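Local coordinates for protein type-2Ba cytolytic delta-endotoxin (Bacillus thuringiensis serovar israelensis, PDB 2RCI) that probably kills the larvae of dipteran insects by making pores in the epithelial cell membrane of their midgut, at residues H69-S75 and I174-Y180; K82-R86 and W99-V103; A105-F110 and Y134-F140. Residues are numbered along the deposited sequence.

In the fold
Contact 1 pairs strand 71-73, and the start of helix 74-89 after it, with the beginning of strand 177-192 and the turn before it; contact 2 packs helix 74-89 against helix 96-110; contact 3 lays helix 96-110 on strand 132-142. Along the chain contact 2 is complete before contact 3 begins, and both fall between the segments of contact 1. The centres of contacts 2 and 3 lie about 12 Å apart, and I85 and I106 touch between them. Centre to centre, contact 1 lies about 16 Å from contact 3, where F110 meets Y180 and V74, and about 18 Å from contact 2. Contacts 1 and 3 thus place the two helices against one mixed sheet; contact 2 joins them.

Contact 1: residues H69-S75 and I174-Y180; sequences HQTIEVS and IKDSARY
Strand 71-73 runs against strand 177-180 with axes 4.6 Å apart and an angle of 135°. T71 opposite R179 and E73 opposite S177 are non-hydrogen-bonded antiparallel pairs (CA-CA 4.0 Å each); Q70 with Y180 and I72 with A178 are hydrogen-bonded ones. Their bonds are Q70 N to Y180 O 3.0 Å, Y180 N to Q70 O 2.9 Å, I72 N to A178 O 3.0 Å and A178 N to I72 O 3.2 Å. T71, E73, S177 and R179 share one face. On the other, A178 is buried against V162 and V164, and the Y180 ring (chi1 m) fills a hollow walled by I72 and V74, with M77 and I160 also touching it: I72 CG2 lies 3.9 Å from Y180 CD1, and V74 CG2 3.8 Å from Y180 CE1. From E73, the N-cap residue, the chain turns into a helix at V74 (phi/psi -56/-48). The 174-176 turn curls around this start, giving V74 N to D176 O 2.9 Å and S75 N to I174 O 2.8 Å, while S75 OG bonds E73 OE2 at 2.6 Å. A short antiparallel edge strand thus runs through an N-cap residue into helix 74-89 of the toxin's α/β fold.

Contact 2: residues K82-R86 and W99-V103; sequences KEIIR and WNSVV
A helix hairpin supplies this contact: helices 74-89 and 96-110, consecutive in the chain, meet through 82-86 and 99-103 with axes 11.0 Å apart at 127°. The segments come nearest at K82 and V103 (CA-CA 6.6 Å), and long side chains span the distance between the axes. W99 is the main one. With chi1 m and chi2 105°, its indole fills the groove lined by K82 and, one turn on, I85 and R86, while its NE1 is hydrogen-bonded to I93 O in the connection. K82 is extended, all chi angles t, and lays its aliphatic chain alongside: K82 CE is 3.7 Å from W99 CE3, and K82 CD 3.6 Å from V103 CG2. I85 CD1 meets V102 CG1 at 4.0 Å. R86 CA is 3.5 Å from W99 CH2. Its guanidinium, in a salt bridge with E83 (R86 NE to E83 OE1 3.0 Å), stacks flat on the indole in a cation-pi pair, R86 CZ lying 4.5 Å from the six-membered ring centroid and 13° off the normal.

Contact 3: residues A105-F110 and Y134-F140; sequences AITNTF and YFYKILF
This is helix-on-sheet packing in an α/β fold: helix segment 105-110 lies over strand segment 134-140, nearly antiparallel to it at 164°, with the axes 9.4 Å apart. The alternate strand residues Y134, Y136, I138 and F140 direct their CA-CB bonds toward the helix. A105 comes first, its CB resting against both F140 CZ (3.8 Å) and I138 CD1 (4.2 Å). The carbonyl of A105 accepts T109 OG1 at 3.0 Å and is joined to the Y136 hydroxyl by a water, 2.9 Å from A105 O and 2.7 Å from Y136 OH; N11 and Q116 also bond that hydroxyl. I106, its CA-CB bond directed away from the strand, packs on I85 of helix 74-89. At T109 the backbones draw nearest, its CA 6.4 Å from that of Y136. The Y136 ring (chi1 t) lies under the helix, and T109 CA sits over its face, 3.7 Å from the centroid and 7° off the normal, a CH-pi contact; T109 OG1 is 3.4 Å from I138 CD1. Y134 (chi1 p) donates from its OH to T109 O at 2.7 Å. F110, its CA-CB bond leading away from the strand, packs its ring on M77 and I81, with F110 CD1 still 3.8 Å from Y134 OH; a second water donates to F110 O at 2.8 Å and to Y134 OH at 3.0 Å.

Contact 1: residues H69-S75 and I174-Y180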
loop_
_atom_site.group_PDB
_atom_site.type_symbol
_atom_site.label_atom_id
_atom_site.label_comp_id
_atom_site.label_asym_id
_atom_site.label_seq_id
_atom_site.Cartn_x
_atom_site.Cartn_y
_atom_site.Cartn_z
ATOM N N HIS A 69 -0.675 -15.197 7.909
ATOM C CA HIS A 69 -0.232 -15.581 9.251
ATOM C C HIS A 69 0.312 -16.986 9.239
ATOM O O HIS A 69 -0.362 -17.941 9.686
ATOM C CB HIS A 69 -1.354 -15.463 10.277
ATOM C CG HIS A 69 -0.856 -15.376 11.686
ATOM N ND1 HIS A 69 -1.563 -14.744 12.689
ATOM C CD2 HIS A 69 0.302 -15.797 12.249
ATOM C CE1 HIS A 69 -0.876 -14.811 13.816
ATOM N NE2 HIS A 69 0.262 -15.439 13.576
ATOM N N GLN A 70 1.526 -17.118 8.704
ATOM C CA GLN A 70 2.147 -18.424 8.541
ATOM C C GLN A 70 3.591 -18.298 8.122
ATOM O O GLN A 70 4.067 -17.206 7.800
ATOM C CB GLN A 70 1.427 -19.202 7.426
ATOM C CG GLN A 70 1.464 -18.460 6.066
ATOM C CD GLN A 70 0.840 -19.283 4.949
ATOM O OE1 GLN A 70 -0.353 -19.129 4.639
ATOM N NE2 GLN A 70 1.645 -20.150 4.319
ATOM N N THR A 71 4.272 -19.447 8.100
ATOM C CA THR A 71 5.541 -19.582 7.402
ATOM C C THR A 71 5.219 -19.579 5.909
ATOM O O THR A 71 4.296 -20.274 5.432
ATOM C CB THR A 71 6.313 -20.857 7.861
ATOM O OG1 THR A 71 6.737 -20.682 9.225
ATOM C CG2 THR A 71 7.545 -21.096 6.969
ATOM N N ILE A 72 5.943 -18.731 5.187
ATOM C CA ILE A 72 5.678 -18.529 3.760
ATOM C C ILE A 72 6.934 -18.031 3.077
ATOM O O ILE A 72 7.744 -17.295 3.680
ATOM C CB ILE A 72 4.530 -17.478 3.557
ATOM C CG1 ILE A 72 3.956 -17.527 2.129
ATOM C CG2 ILE A 72 4.964 -16.060 4.020
ATOM C CD1 ILE A 72 2.570 -16.902 2.081
ATOM N N GLU A 73 7.091 -18.407 1.802
ATOM C CA GLU A 73 8.142 -17.812 1.016
ATOM C C GLU A 73 7.694 -16.423 0.618
ATOM O O GLU A 73 6.516 -16.209 0.269
ATOM C CB GLU A 73 8.469 -18.641 -0.239
ATOM C CG GLU A 73 9.698 -18.132 -0.966
ATOM C CD GLU A 73 10.058 -18.998 -2.174
ATOM O OE1 GLU A 73 10.192 -20.225 -2.002
ATOM O OE2 GLU A 73 10.206 -18.441 -3.284
ATOM N N VAL A 74 8.645 -15.496 0.662
ATOM C CA VAL A 74 8.349 -14.085 0.404
ATOM C C VAL A 74 7.683 -13.939 -0.985
ATOM O O VAL A 74 6.683 -13.250 -1.113
ATOM C CB VAL A 74 9.589 -13.170 0.614
ATOM C CG1 VAL A 74 9.349 -11.732 0.042
ATOM C CG2 VAL A 74 9.939 -13.064 2.104
ATOM N N SER A 75 8.245 -14.566 -2.028
ATOM C CA SER A 75 7.599 -14.513 -3.363
ATOM C C SER A 75 6.127 -14.939 -3.386
ATOM O O SER A 75 5.303 -14.315 -4.045
ATOM C CB SER A 75 8.377 -15.404 -4.344
ATOM O OG SER A 75 8.303 -16.764 -3.919
ATOM N N ILE A 174 13.225 -12.390 -2.062
ATOM C CA ILE A 174 11.940 -12.973 -2.434
ATOM C C ILE A 174 11.968 -14.517 -2.347
ATOM O O ILE A 174 10.937 -15.144 -2.261
ATOM C CB ILE A 174 11.463 -12.495 -3.829
ATOM C CG1 ILE A 174 12.484 -12.866 -4.911
ATOM C CG2 ILE A 174 11.226 -10.997 -3.843
ATOM C CD1 ILE A 174 11.891 -12.800 -6.334
ATOM N N LYS A 175 13.162 -15.109 -2.353
ATOM C CA LYS A 175 13.309 -16.566 -2.244
ATOM C C LYS A 175 13.415 -17.105 -0.811
ATOM O O LYS A 175 13.379 -18.331 -0.603
ATOM C CB LYS A 175 14.497 -17.053 -3.095
ATOM C CG LYS A 175 14.461 -16.648 -4.535
ATOM C CD LYS A 175 13.309 -17.303 -5.314
ATOM C CE LYS A 175 13.300 -16.810 -6.769
ATOM N NZ LYS A 175 14.558 -17.147 -7.531
ATOM N N ASP A 176 13.504 -16.208 0.168
ATOM C CA ASP A 176 13.590 -16.597 1.565
ATOM C C ASP A 176 12.196 -16.849 2.120
ATOM O O ASP A 176 11.208 -16.356 1.565
ATOM C CB ASP A 176 14.278 -15.513 2.393
ATOM C CG ASP A 176 15.754 -15.370 2.078
ATOM O OD1 ASP A 176 16.471 -16.397 2.006
ATOM O OD2 ASP A 176 16.203 -14.219 1.922
ATOM N N SER A 177 12.132 -17.616 3.202
ATOM C CA SER A 177 10.892 -17.884 3.912
ATOM C C SER A 177 11.048 -17.440 5.364
ATOM O O SER A 177 12.152 -17.474 5.930
ATOM C CB SER A 177 10.531 -19.374 3.878
ATOM O OG SER A 177 10.274 -19.846 2.556
ATOM N N ALA A 178 9.939 -17.035 5.957
ATOM C CA ALA A 178 9.912 -16.691 7.357
ATOM C C ALA A 178 8.474 -16.732 7.810
ATOM O O ALA A 178 7.547 -16.899 6.997
ATOM C CB ALA A 178 10.520 -15.291 7.598
ATOM N N ARG A 179 8.282 -16.568 9.115
ATOM C CA ARG A 179 6.951 -16.610 9.664
ATOM C C ARG A 179 6.465 -15.167 9.708
ATOM O O ARG A 179 7.024 -14.325 10.445
ATOM C CB ARG A 179 6.922 -17.257 11.053
ATOM C CG ARG A 179 5.510 -17.386 11.592
ATOM C CD ARG A 179 5.451 -18.216 12.874
ATOM N NE ARG A 179 4.136 -18.045 13.471
ATOM C CZ ARG A 179 3.065 -18.756 13.147
ATOM N NH1 ARG A 179 3.146 -19.731 12.239
ATOM N NH2 ARG A 179 1.910 -18.493 13.747
ATOM N N TYR A 180 5.484 -14.900 8.849
ATOM C CA TYR A 180 4.892 -13.569 8.679
ATOM C C TYR A 180 3.510 -13.472 9.239
ATOM O O TYR A 180 2.656 -14.363 9.023
ATOM C CB TYR A 180 4.818 -13.149 7.198
ATOM C CG TYR A 180 6.113 -12.601 6.657
ATOM C CD1 TYR A 180 7.042 -13.435 5.998
ATOM C CD2 TYR A 180 6.426 -11.256 6.801
ATOM C CE1 TYR A 180 8.254 -12.911 5.515
ATOM C CE2 TYR A 180 7.604 -10.727 6.310
ATOM C CZ TYR A 180 8.517 -11.563 5.670
ATOM O OH TYR A 180 9.668 -11.004 5.189
#

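Contact 2: residues K82-R86 and W99-V103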
loop_
_atom_site.group_PDB
_atom_site.type_symbol
_atom_site.label_atom_id
_atom_site.label_comp_id
_atom_site.label_asym_id
_atom_site.label_seq_id
_atom_site.Cartn_x
_atom_site.Cartn_y
_atom_site.Cartn_z
ATOM N N LYS A 82 -0.712 -9.434 -4.357
ATOM C CA LYS A 82 -1.117 -8.933 -5.680
ATOM C C LYS A 82 -2.575 -9.303 -5.980
ATOM O O LYS A 82 -3.354 -8.486 -6.464
ATOM C CB LYS A 82 -0.220 -9.504 -6.784
ATOM C CG LYS A 82 -0.532 -8.966 -8.201
ATOM C CD LYS A 82 0.122 -9.805 -9.284
ATOM C CE LYS A 82 -0.056 -9.112 -10.685
ATOM N NZ LYS A 82 0.479 -9.964 -11.791
ATOM N N GLU A 83 -2.948 -10.538 -5.676
ATOM C CA GLU A 83 -4.313 -10.976 -5.934
ATOM C C GLU A 83 -5.304 -10.243 -5.027
ATOM O O GLU A 83 -6.409 -9.908 -5.457
ATOM C CB GLU A 83 -4.456 -12.499 -5.804
ATOM C CG GLU A 83 -3.731 -13.271 -6.949
ATOM C CD GLU A 83 -4.003 -12.693 -8.356
ATOM O OE1 GLU A 83 -5.184 -12.576 -8.740
ATOM O OE2 GLU A 83 -3.042 -12.335 -9.065
ATOM N N ILE A 84 -4.887 -9.969 -3.795
ATOM C CA ILE A 84 -5.771 -9.226 -2.880
ATOM C C ILE A 84 -5.990 -7.799 -3.426
ATOM O O ILE A 84 -7.129 -7.310 -3.470
ATOM C CB ILE A 84 -5.225 -9.182 -1.452
ATOM C CG1 ILE A 84 -5.253 -10.581 -0.845
ATOM C CG2 ILE A 84 -6.082 -8.245 -0.557
ATOM C CD1 ILE A 84 -4.445 -10.701 0.459
ATOM N N ILE A 85 -4.905 -7.167 -3.871
ATOM C CA ILE A 85 -4.991 -5.835 -4.480
ATOM C C ILE A 85 -5.903 -5.838 -5.711
ATOM O O ILE A 85 -6.735 -4.937 -5.874
ATOM C CB ILE A 85 -3.598 -5.235 -4.757
ATOM C CG1 ILE A 85 -2.873 -4.980 -3.405
ATOM C CG2 ILE A 85 -3.725 -3.938 -5.609
ATOM C CD1 ILE A 85 -1.429 -4.605 -3.535
ATOM N N ARG A 86 -5.757 -6.846 -6.581
ATOM C CA ARG A 86 -6.701 -7.034 -7.696
ATOM C C ARG A 86 -8.180 -6.962 -7.218
ATOM O O ARG A 86 -9.003 -6.230 -7.797
ATOM C CB ARG A 86 -6.430 -8.348 -8.436
ATOM C CG ARG A 86 -7.173 -8.460 -9.811
ATOM C CD ARG A 86 -6.842 -9.758 -10.520
ATOM N NE ARG A 86 -5.425 -10.126 -10.476
ATOM C CZ ARG A 86 -4.525 -9.805 -11.404
ATOM N NH1 ARG A 86 -4.876 -9.082 -12.468
ATOM N NH2 ARG A 86 -3.265 -10.196 -11.258
ATOM N N TRP A 99 0.395 -3.183 -13.493
ATOM C CA TRP A 99 0.593 -4.313 -12.575
ATOM C C TRP A 99 2.089 -4.492 -12.186
ATOM O O TRP A 99 2.386 -4.930 -11.071
ATOM C CB TRP A 99 -0.099 -5.571 -13.079
ATOM C CG TRP A 99 -1.552 -5.483 -12.831
ATOM C CD1 TRP A 99 -2.550 -5.235 -13.743
ATOM C CD2 TRP A 99 -2.174 -5.572 -11.555
ATOM N NE1 TRP A 99 -3.777 -5.199 -13.090
ATOM C CE2 TRP A 99 -3.561 -5.384 -11.743
ATOM C CE3 TRP A 99 -1.680 -5.794 -10.250
ATOM C CZ2 TRP A 99 -4.476 -5.413 -10.676
ATOM C CZ3 TRP A 99 -2.587 -5.799 -9.184
ATOM C CH2 TRP A 99 -3.977 -5.622 -9.409
ATOM N N ASN A 100 3.013 -4.136 -13.096
ATOM C CA ASN A 100 4.440 -4.077 -12.778
ATOM C C ASN A 100 4.749 -3.090 -11.635
ATOM O O ASN A 100 5.528 -3.413 -10.705
ATOM C CB ASN A 100 5.256 -3.702 -14.023
ATOM C CG ASN A 100 6.591 -4.407 -14.081
ATOM O OD1 ASN A 100 7.628 -3.765 -14.205
ATOM N ND2 ASN A 100 6.574 -5.728 -14.000
ATOM N N SER A 101 4.163 -1.897 -11.729
ATOM C CA SER A 101 4.242 -0.876 -10.680
ATOM C C SER A 101 3.743 -1.418 -9.356
ATOM O O SER A 101 4.395 -1.246 -8.303
ATOM C CB SER A 101 3.443 0.382 -11.072
ATOM O OG SER A 101 4.150 1.106 -12.061
ATOM N N VAL A 102 2.609 -2.104 -9.401
ATOM C CA VAL A 102 2.032 -2.671 -8.171
ATOM C C VAL A 102 2.976 -3.720 -7.567
ATOM O O VAL A 102 3.304 -3.668 -6.373
ATOM C CB VAL A 102 0.627 -3.293 -8.408
ATOM C CG1 VAL A 102 0.136 -3.951 -7.123
ATOM C CG2 VAL A 102 -0.387 -2.264 -8.926
ATOM N N VAL A 103 3.427 -4.664 -8.390
ATOM C CA VAL A 103 4.241 -5.783 -7.883
ATOM C C VAL A 103 5.594 -5.304 -7.364
ATOM O O VAL A 103 6.083 -5.812 -6.347
ATOM C CB VAL A 103 4.354 -6.930 -8.920
ATOM C CG1 VAL A 103 5.416 -7.987 -8.493
ATOM C CG2 VAL A 103 2.943 -7.613 -9.076
#

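Contact 3: residues A105-F110 and Y134-F140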
loop_
_atom_site.group_PDB
_atom_site.type_symbol
_atom_site.label_atom_id
_atom_site.label_comp_id
_atom_site.label_asym_id
_atom_site.label_seq_id
_atom_site.Cartn_x
_atom_site.Cartn_y
_atom_site.Cartn_z
ATOM N N ALA A 105 6.133 -2.372 -6.029
ATOM C CA ALA A 105 5.787 -1.749 -4.726
ATOM C C ALA A 105 5.553 -2.798 -3.633
ATOM O O ALA A 105 6.053 -2.621 -2.516
ATOM C CB ALA A 105 4.595 -0.809 -4.854
ATOM N N ILE A 106 4.822 -3.879 -3.937
ATOM C CA ILE A 106 4.642 -4.976 -2.957
ATOM C C ILE A 106 6.000 -5.629 -2.612
ATOM O O ILE A 106 6.287 -5.903 -1.445
ATOM C CB ILE A 106 3.633 -6.044 -3.410
ATOM C CG1 ILE A 106 2.238 -5.460 -3.693
ATOM C CG2 ILE A 106 3.548 -7.236 -2.356
ATOM C CD1 ILE A 106 1.380 -6.494 -4.513
ATOM N N THR A 107 6.845 -5.855 -3.620
ATOM C CA THR A 107 8.174 -6.442 -3.396
ATOM C C THR A 107 9.036 -5.583 -2.468
ATOM O O THR A 107 9.691 -6.104 -1.553
ATOM C CB THR A 107 8.889 -6.692 -4.734
ATOM O OG1 THR A 107 8.073 -7.566 -5.501
ATOM C CG2 THR A 107 10.278 -7.339 -4.510
ATOM N N ASN A 108 9.013 -4.266 -2.685
ATOM C CA ASN A 108 9.737 -3.344 -1.824
ATOM C C ASN A 108 9.125 -3.140 -0.426
ATOM O O ASN A 108 9.735 -2.490 0.434
ATOM C CB ASN A 108 9.937 -2.011 -2.566
ATOM C CG ASN A 108 10.911 -2.156 -3.714
ATOM O OD1 ASN A 108 11.806 -2.971 -3.647
ATOM N ND2 ASN A 108 10.731 -1.372 -4.778
ATOM N N THR A 109 7.980 -3.764 -0.174
ATOM C CA THR A 109 7.349 -3.722 1.157
ATOM C C THR A 109 8.065 -4.729 2.080
ATOM O O THR A 109 8.129 -4.531 3.288
ATOM C CB THR A 109 5.853 -4.084 1.042
ATOM O OG1 THR A 109 5.169 -3.072 0.283
ATOM C CG2 THR A 109 5.167 -4.263 2.443
ATOM N N PHE A 110 8.634 -5.777 1.469
ATOM C CA PHE A 110 9.200 -6.927 2.203
ATOM C C PHE A 110 10.700 -7.111 1.976
ATOM O O PHE A 110 11.382 -7.791 2.779
ATOM C CB PHE A 110 8.475 -8.220 1.809
ATOM C CG PHE A 110 7.026 -8.209 2.125
ATOM C CD1 PHE A 110 6.597 -8.236 3.463
ATOM C CD2 PHE A 110 6.071 -8.108 1.098
ATOM C CE1 PHE A 110 5.252 -8.241 3.785
ATOM C CE2 PHE A 110 4.669 -8.081 1.414
ATOM C CZ PHE A 110 4.269 -8.168 2.765
ATOM N N TYR A 134 6.966 -3.797 11.781
ATOM C CA TYR A 134 6.986 -2.479 11.167
ATOM C C TYR A 134 5.672 -2.134 10.473
ATOM O O TYR A 134 4.871 -3.029 10.221
ATOM C CB TYR A 134 8.143 -2.367 10.195
ATOM C CG TYR A 134 8.164 -3.300 8.988
ATOM C CD1 TYR A 134 7.828 -2.816 7.690
ATOM C CD2 TYR A 134 8.617 -4.598 9.110
ATOM C CE1 TYR A 134 7.914 -3.667 6.558
ATOM C CE2 TYR A 134 8.731 -5.445 7.991
ATOM C CZ TYR A 134 8.362 -4.976 6.732
ATOM O OH TYR A 134 8.478 -5.808 5.647
ATOM N N PHE A 135 5.461 -0.845 10.221
ATOM C CA PHE A 135 4.371 -0.386 9.339
ATOM C C PHE A 135 4.986 -0.030 7.981
ATOM O O PHE A 135 6.101 0.469 7.922
ATOM C CB PHE A 135 3.726 0.893 9.878
ATOM C CG PHE A 135 3.082 0.744 11.236
ATOM C CD1 PHE A 135 2.433 -0.427 11.601
ATOM C CD2 PHE A 135 3.061 1.836 12.118
ATOM C CE1 PHE A 135 1.826 -0.549 12.857
ATOM C CE2 PHE A 135 2.466 1.736 13.360
ATOM C CZ PHE A 135 1.830 0.549 13.731
ATOM N N TYR A 136 4.232 -0.245 6.904
ATOM C CA TYR A 136 4.699 0.118 5.573
ATOM C C TYR A 136 3.471 0.632 4.832
ATOM O O TYR A 136 2.410 -0.026 4.829
ATOM C CB TYR A 136 5.265 -1.099 4.848
ATOM C CG TYR A 136 6.095 -0.719 3.633
ATOM C CD1 TYR A 136 7.489 -0.690 3.689
ATOM C CD2 TYR A 136 5.477 -0.367 2.427
ATOM C CE1 TYR A 136 8.245 -0.310 2.573
ATOM C CE2 TYR A 136 6.210 -0.006 1.318
ATOM C CZ TYR A 136 7.596 0.018 1.388
ATOM O OH TYR A 136 8.310 0.387 0.275
ATOM N N LYS A 137 3.626 1.800 4.217
ATOM C CA LYS A 137 2.486 2.494 3.594
ATOM C C LYS A 137 2.772 2.879 2.170
ATOM O O LYS A 137 3.840 3.419 1.868
ATOM C CB LYS A 137 2.087 3.735 4.380
ATOM C CG LYS A 137 1.535 3.391 5.774
ATOM C CD LYS A 137 1.149 4.653 6.554
ATOM C CE LYS A 137 2.358 5.556 6.963
ATOM N NZ LYS A 137 3.577 4.874 7.483
ATOM N N ILE A 138 1.798 2.589 1.308
ATOM C CA ILE A 138 1.909 2.830 -0.131
ATOM C C ILE A 138 0.653 3.595 -0.557
ATOM O O ILE A 138 -0.426 3.378 0.013
ATOM C CB ILE A 138 1.915 1.512 -0.917
ATOM C CG1 ILE A 138 3.085 0.605 -0.484
ATOM C CG2 ILE A 138 1.988 1.789 -2.432
ATOM C CD1 ILE A 138 2.939 -0.855 -0.990
ATOM N N LEU A 139 0.782 4.492 -1.525
ATOM C CA LEU A 139 -0.422 5.154 -2.080
ATOM C C LEU A 139 -0.323 5.198 -3.593
ATOM O O LEU A 139 0.562 5.879 -4.160
ATOM C CB LEU A 139 -0.643 6.556 -1.495
ATOM C CG LEU A 139 -1.994 7.252 -1.797
ATOM C CD1 LEU A 139 -2.359 8.270 -0.728
ATOM C CD2 LEU A 139 -2.054 7.860 -3.213
ATOM N N PHE A 140 -1.232 4.476 -4.248
ATOM C CA PHE A 140 -1.320 4.502 -5.702
ATOM C C PHE A 140 -2.354 5.501 -6.201
ATOM O O PHE A 140 -3.495 5.526 -5.688
ATOM C CB PHE A 140 -1.763 3.141 -6.259
ATOM C CG PHE A 140 -0.827 2.018 -5.966
ATOM C CD1 PHE A 140 0.285 1.798 -6.777
ATOM C CD2 PHE A 140 -1.089 1.140 -4.912
ATOM C CE1 PHE A 140 1.184 0.737 -6.501
ATOM C CE2 PHE A 140 -0.218 0.063 -4.633
ATOM C CZ PHE A 140 0.916 -0.145 -5.446
HETATM O O HOH W 1 6.941 0.073 -2.086
HETATM O O HOH W 2 10.026 -8.266 5.126
#